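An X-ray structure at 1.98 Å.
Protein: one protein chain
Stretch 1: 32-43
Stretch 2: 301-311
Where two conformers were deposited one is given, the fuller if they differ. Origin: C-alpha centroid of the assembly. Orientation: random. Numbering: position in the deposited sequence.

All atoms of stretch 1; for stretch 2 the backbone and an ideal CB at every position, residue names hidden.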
ATOM      1  N   ILE A  32      -4.529 -10.832  -9.523  1.00 15.63           N
ATOM      2  CA  ILE A  32      -5.619 -11.303 -10.361  1.00 16.57           C
ATOM      3  C   ILE A  32      -5.714 -12.831 -10.268  1.00 16.94           C
ATOM      4  O   ILE A  32      -6.789 -13.389 -10.056  1.00 19.25           O
ATOM      5  CB  ILE A  32      -5.340 -10.922 -11.827  1.00 16.52           C
ATOM      6  CG1 ILE A  32      -5.163  -9.406 -11.972  1.00 17.07           C
ATOM      7  CG2 ILE A  32      -6.450 -11.457 -12.745  1.00 16.82           C
ATOM      8  CD1 ILE A  32      -6.337  -8.582 -11.533  1.00 17.46           C
ATOM      9  N   PHE A  33      -4.581 -13.497 -10.453  1.00 17.73           N
ATOM     10  CA  PHE A  33      -4.510 -14.942 -10.375  1.00 18.48           C
ATOM     11  C   PHE A  33      -4.609 -15.404  -8.941  1.00 18.78           C
ATOM     12  O   PHE A  33      -4.431 -14.606  -8.044  1.00 19.79           O
ATOM     13  CB  PHE A  33      -3.245 -15.433 -11.025  1.00 19.38           C
ATOM     14  CG  PHE A  33      -3.171 -15.088 -12.482  1.00 20.02           C
ATOM     15  CD1 PHE A  33      -3.950 -15.758 -13.392  1.00 20.96           C
ATOM     16  CD2 PHE A  33      -2.377 -14.068 -12.920  1.00 20.35           C
ATOM     17  CE1 PHE A  33      -3.915 -15.429 -14.722  1.00 21.01           C
ATOM     18  CE2 PHE A  33      -2.326 -13.738 -14.264  1.00 21.11           C
ATOM     19  CZ  PHE A  33      -3.110 -14.417 -15.157  1.00 20.24           C
ATOM     20  N   PRO A  34      -4.931 -16.697  -8.716  1.00 20.23           N
ATOM     21  CA  PRO A  34      -5.047 -17.200  -7.337  1.00 20.32           C
ATOM     22  C   PRO A  34      -3.697 -17.604  -6.780  1.00 20.95           C
ATOM     23  O   PRO A  34      -3.443 -18.808  -6.558  1.00 21.97           O
ATOM     24  CB  PRO A  34      -5.975 -18.396  -7.498  1.00 21.06           C
ATOM     25  CG  PRO A  34      -5.688 -18.882  -8.883  1.00 21.30           C
ATOM     26  CD  PRO A  34      -5.519 -17.642  -9.685  1.00 20.18           C
ATOM     27  N   THR A  35      -2.828 -16.601  -6.593  1.00 19.36           N
ATOM     28  CA  THR A  35      -1.468 -16.813  -6.094  1.00 19.12           C
ATOM     29  C   THR A  35      -0.834 -15.539  -5.565  1.00 19.57           C
ATOM     30  O   THR A  35      -1.146 -14.443  -6.039  1.00 18.67           O
ATOM     31  CB  THR A  35      -0.553 -17.361  -7.210  1.00 18.35           C
ATOM     32  OG1 THR A  35       0.778 -17.546  -6.715  1.00 18.06           O
ATOM     33  CG2 THR A  35      -0.519 -16.403  -8.405  1.00 17.81           C
ATOM     34  N   ASP A  36       0.082 -15.691  -4.601  1.00 20.95           N
ATOM     35  CA  ASP A  36       0.855 -14.571  -4.065  1.00 21.72           C
ATOM     36  C   ASP A  36       2.286 -14.613  -4.663  1.00 21.93           C
ATOM     37  O   ASP A  36       3.158 -13.837  -4.280  1.00 21.06           O
ATOM     38  CB  ASP A  36       0.889 -14.586  -2.529  1.00 24.00           C
ATOM     39  CG  ASP A  36       1.538 -15.819  -1.951  1.00 25.66           C
ATOM     40  OD1 ASP A  36       2.205 -16.599  -2.667  1.00 26.26           O
ATOM     41  OD2 ASP A  36       1.390 -16.010  -0.733  1.00 28.80           O
ATOM     42  N   PHE A  37       2.496 -15.555  -5.587  1.00 21.42           N
ATOM     43  CA  PHE A  37       3.767 -15.738  -6.328  1.00 20.83           C
ATOM     44  C   PHE A  37       4.983 -16.195  -5.508  1.00 21.41           C
ATOM     45  O   PHE A  37       6.114 -16.175  -5.997  1.00 21.00           O
ATOM     46  CB  PHE A  37       4.098 -14.493  -7.144  1.00 21.14           C
ATOM     47  CG  PHE A  37       3.021 -14.105  -8.108  1.00 20.34           C
ATOM     48  CD1 PHE A  37       2.906 -14.751  -9.338  1.00 20.03           C
ATOM     49  CD2 PHE A  37       2.115 -13.109  -7.787  1.00 19.37           C
ATOM     50  CE1 PHE A  37       1.898 -14.412 -10.222  1.00 19.29           C
ATOM     51  CE2 PHE A  37       1.113 -12.758  -8.673  1.00 19.10           C
ATOM     52  CZ  PHE A  37       1.014 -13.402  -9.897  1.00 18.80           C
ATOM     53  N   THR A  38       4.769 -16.659  -4.289  1.00 22.40           N
ATOM     54  CA  THR A  38       5.884 -17.157  -3.493  1.00 23.64           C
ATOM     55  C   THR A  38       6.549 -18.353  -4.206  1.00 23.95           C
ATOM     56  O   THR A  38       7.739 -18.591  -4.047  1.00 22.62           O
ATOM     57  CB  THR A  38       5.472 -17.487  -2.049  1.00 26.05           C
ATOM     58  OG1 THR A  38       4.338 -18.330  -2.050  1.00 27.44           O
ATOM     59  CG2 THR A  38       5.102 -16.218  -1.310  1.00 26.01           C
ATOM     60  N   SER A  39       5.788 -19.069  -5.030  1.00 23.43           N
ATOM     61  CA  SER A  39       6.345 -20.168  -5.838  1.00 24.88           C
ATOM     62  C   SER A  39       5.489 -20.311  -7.098  1.00 24.42           C
ATOM     63  O   SER A  39       4.328 -19.942  -7.102  1.00 22.76           O
ATOM     64  CB  SER A  39       6.446 -21.492  -5.047  1.00 25.55           C
ATOM     65  OG  SER A  39       5.175 -22.004  -4.661  1.00 25.94           O
ATOM     66  N   ARG A  40       6.091 -20.835  -8.158  1.00 25.33           N
ATOM     67  CA  ARG A  40       5.444 -20.967  -9.465  1.00 24.93           C
ATOM     68  C   ARG A  40       4.071 -21.598  -9.509  1.00 25.38           C
ATOM     69  O   ARG A  40       3.168 -21.062 -10.159  1.00 24.24           O
ATOM     70  CB  ARG A  40       6.358 -21.744 -10.410  1.00 25.90           C
ATOM     71  CG  ARG A  40       5.775 -21.932 -11.800  1.00 26.16           C
ATOM     72  CD  ARG A  40       6.702 -22.694 -12.722  1.00 27.12           C
ATOM     73  NE  ARG A  40       6.125 -22.697 -14.059  1.00 27.49           N
ATOM     74  CZ  ARG A  40       6.461 -21.871 -15.054  1.00 28.18           C
ATOM     75  NH1 ARG A  40       5.827 -21.972 -16.211  1.00 28.29           N
ATOM     76  NH2 ARG A  40       7.426 -20.957 -14.919  1.00 27.53           N
ATOM     77  N   ASN A  41       3.905 -22.730  -8.824  1.00 27.15           N
ATOM     78  CA  ASN A  41       2.650 -23.493  -8.873  1.00 28.46           C
ATOM     79  C   ASN A  41       1.674 -23.157  -7.734  1.00 30.48           C
ATOM     80  O   ASN A  41       0.606 -23.764  -7.612  1.00 32.12           O
ATOM     81  CB  ASN A  41       2.996 -24.986  -8.892  1.00 29.89           C
ATOM     82  CG  ASN A  41       3.942 -25.355 -10.041  1.00 29.83           C
ATOM     83  OD1 ASN A  41       3.629 -25.144 -11.208  1.00 28.92           O
ATOM     84  ND2 ASN A  41       5.091 -25.918  -9.706  1.00 30.15           N
ATOM     85  N   GLN A  42       2.037 -22.165  -6.929  1.00 32.76           N
ATOM     86  CA  GLN A  42       1.239 -21.723  -5.786  1.00 35.50           C
ATOM     87  C   GLN A  42      -0.189 -21.485  -6.255  1.00 36.01           C
ATOM     88  O   GLN A  42      -0.419 -20.986  -7.365  1.00 32.55           O
ATOM     89  CB  GLN A  42       1.849 -20.435  -5.193  1.00 38.80           C
ATOM     90  CG  GLN A  42       1.897 -20.324  -3.660  1.00 43.73           C
ATOM     91  CD  GLN A  42       0.711 -19.664  -2.982  1.00 45.90           C
ATOM     92  OE1 GLN A  42       0.138 -18.671  -3.468  1.00 46.95           O
ATOM     93  NE2 GLN A  42       0.388 -20.160  -1.794  1.00 48.02           N
ATOM     94  N   TYR A  43      -1.142 -21.899  -5.424  1.00 36.82           N
ATOM     95  CA  TYR A  43      -2.561 -21.719  -5.692  1.00 36.28           C
ATOM     96  C   TYR A  43      -3.158 -21.464  -4.327  1.00 37.20           C
ATOM     97  O   TYR A  43      -2.859 -22.195  -3.389  1.00 36.42           O
ATOM     98  CB  TYR A  43      -3.178 -22.964  -6.310  1.00 40.09           C
ATOM     99  CG  TYR A  43      -4.537 -22.721  -6.908  1.00 41.43           C
ATOM    100  CD1 TYR A  43      -5.652 -22.488  -6.102  1.00 40.68           C
ATOM    101  CD2 TYR A  43      -4.712 -22.734  -8.294  1.00 43.35           C
ATOM    102  CE1 TYR A  43      -6.902 -22.255  -6.671  1.00 41.04           C
ATOM    103  CE2 TYR A  43      -5.954 -22.514  -8.867  1.00 40.47           C
ATOM    104  CZ  TYR A  43      -7.038 -22.265  -8.061  1.00 38.93           C
ATOM    105  OH  TYR A  43      -8.265 -22.061  -8.653  1.00 40.16           O
ATOM    106  N   UNK A 301     -13.315 -21.780 -13.122  1.00 31.44           N
ATOM    107  CA  UNK A 301     -12.336 -22.144 -14.128  1.00 33.42           C
ATOM    108  C   UNK A 301     -11.638 -20.901 -14.640  1.00 33.15           C
ATOM    109  O   UNK A 301     -12.181 -19.804 -14.590  1.00 33.82           O
ATOM    110  CB  UNK A 301     -12.995 -22.906 -15.280  1.00 33.42           C
ATOM    111  N   UNK A 302     -10.417 -21.084 -15.118  1.00 32.82           N
ATOM    112  CA  UNK A 302      -9.638 -20.007 -15.664  1.00 32.95           C
ATOM    113  C   UNK A 302      -9.485 -20.364 -17.132  1.00 33.14           C
ATOM    114  O   UNK A 302      -9.008 -21.444 -17.451  1.00 32.97           O
ATOM    115  CB  UNK A 302      -8.296 -19.827 -14.951  1.00 32.95           C
ATOM    116  N   UNK A 303      -9.906 -19.480 -18.022  1.00 35.15           N
ATOM    117  CA  UNK A 303      -9.840 -19.813 -19.454  1.00 39.74           C
ATOM    118  C   UNK A 303      -8.394 -19.902 -19.970  1.00 36.81           C
ATOM    119  O   UNK A 303      -7.462 -19.417 -19.329  1.00 34.74           O
ATOM    120  CB  UNK A 303     -10.609 -18.768 -20.265  1.00 39.74           C
ATOM    121  N   UNK A 304      -8.232 -20.556 -21.115  1.00 37.24           N
ATOM    122  CA  UNK A 304      -6.916 -20.819 -21.715  1.00 37.61           C
ATOM    123  C   UNK A 304      -5.985 -19.607 -21.862  1.00 34.07           C
ATOM    124  O   UNK A 304      -4.802 -19.714 -21.557  1.00 32.80           O
ATOM    125  CB  UNK A 304      -7.126 -21.434 -23.100  1.00 37.61           C
ATOM    126  N   UNK A 305      -6.520 -18.475 -22.324  1.00 32.68           N
ATOM    127  CA  UNK A 305      -5.714 -17.276 -22.561  1.00 31.49           C
ATOM    128  C   UNK A 305      -5.199 -16.738 -21.247  1.00 28.43           C
ATOM    129  O   UNK A 305      -4.049 -16.363 -21.162  1.00 27.88           O
ATOM    130  CB  UNK A 305      -6.522 -16.204 -23.295  1.00 31.49           C
ATOM    131  N   UNK A 306      -6.051 -16.711 -20.232  1.00 26.70           N
ATOM    132  CA  UNK A 306      -5.627 -16.288 -18.919  1.00 25.17           C
ATOM    133  C   UNK A 306      -4.523 -17.212 -18.384  1.00 24.67           C
ATOM    134  O   UNK A 306      -3.565 -16.734 -17.819  1.00 24.26           O
ATOM    135  CB  UNK A 306      -6.821 -16.261 -17.963  1.00 25.17           C
ATOM    136  N   UNK A 307      -4.654 -18.526 -18.531  0.60 25.83           N
ATOM    137  CA  UNK A 307      -3.596 -19.421 -18.047  0.60 26.44           C
ATOM    138  C   UNK A 307      -2.312 -19.229 -18.870  0.60 26.72           C
ATOM    139  O   UNK A 307      -1.212 -19.337 -18.333  0.60 25.38           O
ATOM    140  CB  UNK A 307      -4.057 -20.878 -18.114  0.60 26.44           C
ATOM    141  N   UNK A 308      -2.446 -18.923 -20.164  1.00 27.34           N
ATOM    142  CA  UNK A 308      -1.275 -18.659 -20.977  1.00 28.78           C
ATOM    143  C   UNK A 308      -0.522 -17.428 -20.442  1.00 27.86           C
ATOM    144  O   UNK A 308       0.690 -17.459 -20.312  1.00 26.29           O
ATOM    145  CB  UNK A 308      -1.679 -18.455 -22.439  1.00 28.78           C
ATOM    146  N   UNK A 309      -1.261 -16.375 -20.082  1.00 27.61           N
ATOM    147  CA  UNK A 309      -0.660 -15.173 -19.504  1.00 26.88           C
ATOM    148  C   UNK A 309       0.037 -15.503 -18.182  1.00 26.12           C
ATOM    149  O   UNK A 309       1.162 -15.069 -17.954  1.00 26.71           O
ATOM    150  CB  UNK A 309      -1.723 -14.094 -19.289  1.00 26.88           C
ATOM    151  N   UNK A 310      -0.639 -16.241 -17.295  1.00 24.95           N
ATOM    152  CA  UNK A 310      -0.032 -16.683 -16.030  1.00 23.98           C
ATOM    153  C   UNK A 310       1.303 -17.395 -16.320  1.00 23.73           C
ATOM    154  O   UNK A 310       2.287 -17.162 -15.644  1.00 22.02           O
ATOM    155  CB  UNK A 310      -0.982 -17.610 -15.268  1.00 23.98           C
ATOM    156  N   UNK A 311       1.324 -18.270 -17.314  1.00 24.32           N
ATOM    157  CA  UNK A 311       2.561 -19.007 -17.661  1.00 25.97           C
ATOM    158  C   UNK A 311       3.691 -18.075 -18.085  1.00 25.42           C
ATOM    159  O   UNK A 311       4.835 -18.253 -17.659  1.00 24.70           O
ATOM    160  CB  UNK A 311       2.282 -20.006 -18.786  1.00 25.97           C
TER

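Position 301 lies in an extended backbone with its CA-to-CB bond directed away from stretch 1, so almost any residue would do; it is Thr 301, which makes no contact.

Position 302 is also extended, but its CB points toward stretch 1. Nothing there lies within 5.5 Å of the ideal CB, so a small side chain would fall short, while a longer apolar one could reach the ring of Pro 34. Leucine, methionine or isoleucine would suit. Ile 302, with chi1 m and chi2 t, packs its CD1 3.9 Å from Pro 34 CD.

Position 303 immediately precedes the helix, where the first amide groups lack backbone acceptors. Asp, Asn, Ser or Thr could cap them. Asp 303 does so: its OD1 accepts from the backbone N of position 306 at 3.1 Å, a capping bond. Positions 304 and 305, in the first helical turn and out of reach of stretch 1, favour acidic residues, whose charge complements the helix dipole; they are Glu 304 and Asp 305.

At position 306 the CB points sideways, 4.4 Å from Phe 33 CE1. A small or medium side chain fits, polar or apolar. It is Asp 306, whose carboxylate is bonded elsewhere in the structure; its backbone O comes closer, 3.4 Å from Phe 33 CE1. Positions 307 and 308 point away and tolerate polar residues, here Gln 307 and His 308.

At position 309 CA-to-CB points sideways, with the ideal CB 4.4 Å from Phe 33 CZ, which invites an apolar side chain. Leu 309 places its CG 4.2 Å from Phe 33 CZ, at the ring edge.

Position 310 is the most demanding. Its CB, also sideways, sits 3.7 Å from Phe 33 CE1, and farther off the carbonyls of Arg 40 and Gln 42 offer acceptors. A long donor with an aliphatic stem is wanted; lysine could approach Arg 40 O, but arginine reaches both carbonyls more readily. Arg 310 CB lies over one face of the Phe 33 ring, 3.9 Å from the centroid, in a CH-pi contact. Beyond, Arg 310 NH2 donates to Gln 42 O at 2.9 Å and to Arg 40 O at 3.1 Å, both near the guanidinium plane, while Thr 35 CG2 covers one face, 3.7 Å from Arg 310 CZ. A water accepting from Thr 35 OG1 also takes a weak bond from Arg 310 NH2 at 3.3 Å.

Position 311 points away, yet its ideal CB is 4.8 Å from Arg 40 NH1, part of a positive guanidinium. An acidic or neutral polar residue would suit, as would a long chain setting its aliphatic part there. Lys 311 does the last: its CG lies 3.9 Å from Arg 40 NH1, at the guanidinium edge, and its NZ is hydrogen-bonded elsewhere.

Stretch 2, residues 301-311: TIDEDDQHLRK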
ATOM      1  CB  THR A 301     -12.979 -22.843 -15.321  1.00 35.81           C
ATOM      2  OG1 THR A 301     -14.004 -22.001 -15.832  1.00 38.39           O
ATOM      3  CG2 THR A 301     -13.573 -24.169 -14.915  1.00 37.18           C
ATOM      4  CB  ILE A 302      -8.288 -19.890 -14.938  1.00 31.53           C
ATOM      5  CG1 ILE A 302      -8.541 -19.594 -13.447  1.00 30.78           C
ATOM      6  CG2 ILE A 302      -7.436 -18.800 -15.576  1.00 31.20           C
ATOM      7  CD1 ILE A 302      -7.288 -19.523 -12.585  1.00 30.34           C
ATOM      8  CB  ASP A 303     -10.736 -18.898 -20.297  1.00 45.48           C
ATOM      9  CG  ASP A 303     -10.310 -17.463 -20.268  1.00 49.91           C
ATOM     10  OD1 ASP A 303      -9.096 -17.201 -20.181  1.00 59.02           O
ATOM     11  OD2 ASP A 303     -11.198 -16.588 -20.367  1.00 58.11           O
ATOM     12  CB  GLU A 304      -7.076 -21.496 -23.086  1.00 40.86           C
ATOM     13  CG  GLU A 304      -7.807 -20.628 -24.097  1.00 45.32           C
ATOM     14  CD  GLU A 304      -7.902 -21.235 -25.489  1.00 49.60           C
ATOM     15  OE1 GLU A 304      -7.276 -22.295 -25.751  1.00 52.31           O
ATOM     16  OE2 GLU A 304      -8.602 -20.620 -26.320  1.00 53.89           O
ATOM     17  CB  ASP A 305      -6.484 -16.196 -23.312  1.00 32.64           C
ATOM     18  CG  ASP A 305      -6.801 -16.592 -24.749  1.00 36.10           C
ATOM     19  OD1 ASP A 305      -6.143 -17.500 -25.302  1.00 38.26           O
ATOM     20  OD2 ASP A 305      -7.696 -15.969 -25.330  1.00 37.52           O
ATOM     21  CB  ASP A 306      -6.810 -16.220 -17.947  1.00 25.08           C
ATOM     22  CG  ASP A 306      -7.771 -15.098 -18.266  1.00 25.82           C
ATOM     23  OD1 ASP A 306      -7.567 -14.360 -19.250  1.00 26.67           O
ATOM     24  OD2 ASP A 306      -8.747 -14.932 -17.524  1.00 26.29           O
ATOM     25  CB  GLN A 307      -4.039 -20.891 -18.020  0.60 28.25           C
ATOM     26  CG  GLN A 307      -5.070 -21.255 -16.938  0.60 28.27           C
ATOM     27  CD  GLN A 307      -4.521 -21.305 -15.507  0.60 28.20           C
ATOM     28  OE1 GLN A 307      -3.808 -20.407 -15.046  0.60 28.06           O
ATOM     29  NE2 GLN A 307      -4.903 -22.355 -14.777  0.60 28.78           N
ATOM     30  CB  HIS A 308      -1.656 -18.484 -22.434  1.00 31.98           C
ATOM     31  CG  HIS A 308      -0.495 -18.181 -23.314  1.00 35.49           C
ATOM     32  ND1 HIS A 308       0.589 -19.025 -23.418  1.00 38.16           N
ATOM     33  CD2 HIS A 308      -0.247 -17.138 -24.141  1.00 37.35           C
ATOM     34  CE1 HIS A 308       1.462 -18.512 -24.270  1.00 39.92           C
ATOM     35  NE2 HIS A 308       0.977 -17.370 -24.726  1.00 40.21           N
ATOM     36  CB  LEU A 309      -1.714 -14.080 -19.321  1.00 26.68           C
ATOM     37  CG  LEU A 309      -1.308 -12.779 -18.611  1.00 26.05           C
ATOM     38  CD1 LEU A 309      -0.090 -12.140 -19.256  1.00 26.88           C
ATOM     39  CD2 LEU A 309      -2.473 -11.802 -18.589  1.00 25.95           C
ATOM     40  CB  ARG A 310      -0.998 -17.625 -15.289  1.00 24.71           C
ATOM     41  CG  ARG A 310      -0.443 -18.470 -14.131  1.00 25.34           C
ATOM     42  CD  ARG A 310      -0.441 -17.758 -12.813  1.00 24.93           C
ATOM     43  NE  ARG A 310       0.228 -18.502 -11.741  1.00 24.96           N
ATOM     44  CZ  ARG A 310      -0.361 -19.216 -10.772  1.00 23.49           C
ATOM     45  NH1 ARG A 310      -1.675 -19.333 -10.692  1.00 22.97           N
ATOM     46  NH2 ARG A 310       0.399 -19.808  -9.847  1.00 22.99           N
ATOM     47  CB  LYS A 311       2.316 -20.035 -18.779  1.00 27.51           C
ATOM     48  CG  LYS A 311       3.554 -20.847 -19.151  1.00 29.40           C
ATOM     49  CD  LYS A 311       3.288 -21.709 -20.372  1.00 31.89           C
ATOM     50  CE  LYS A 311       4.460 -22.635 -20.680  1.00 33.64           C
ATOM     51  NZ  LYS A 311       5.745 -21.934 -20.942  1.00 34.38           N
TER
HETATM   52  O   HOH W   1       2.709 -18.001  -8.373  1.00 20.88           O
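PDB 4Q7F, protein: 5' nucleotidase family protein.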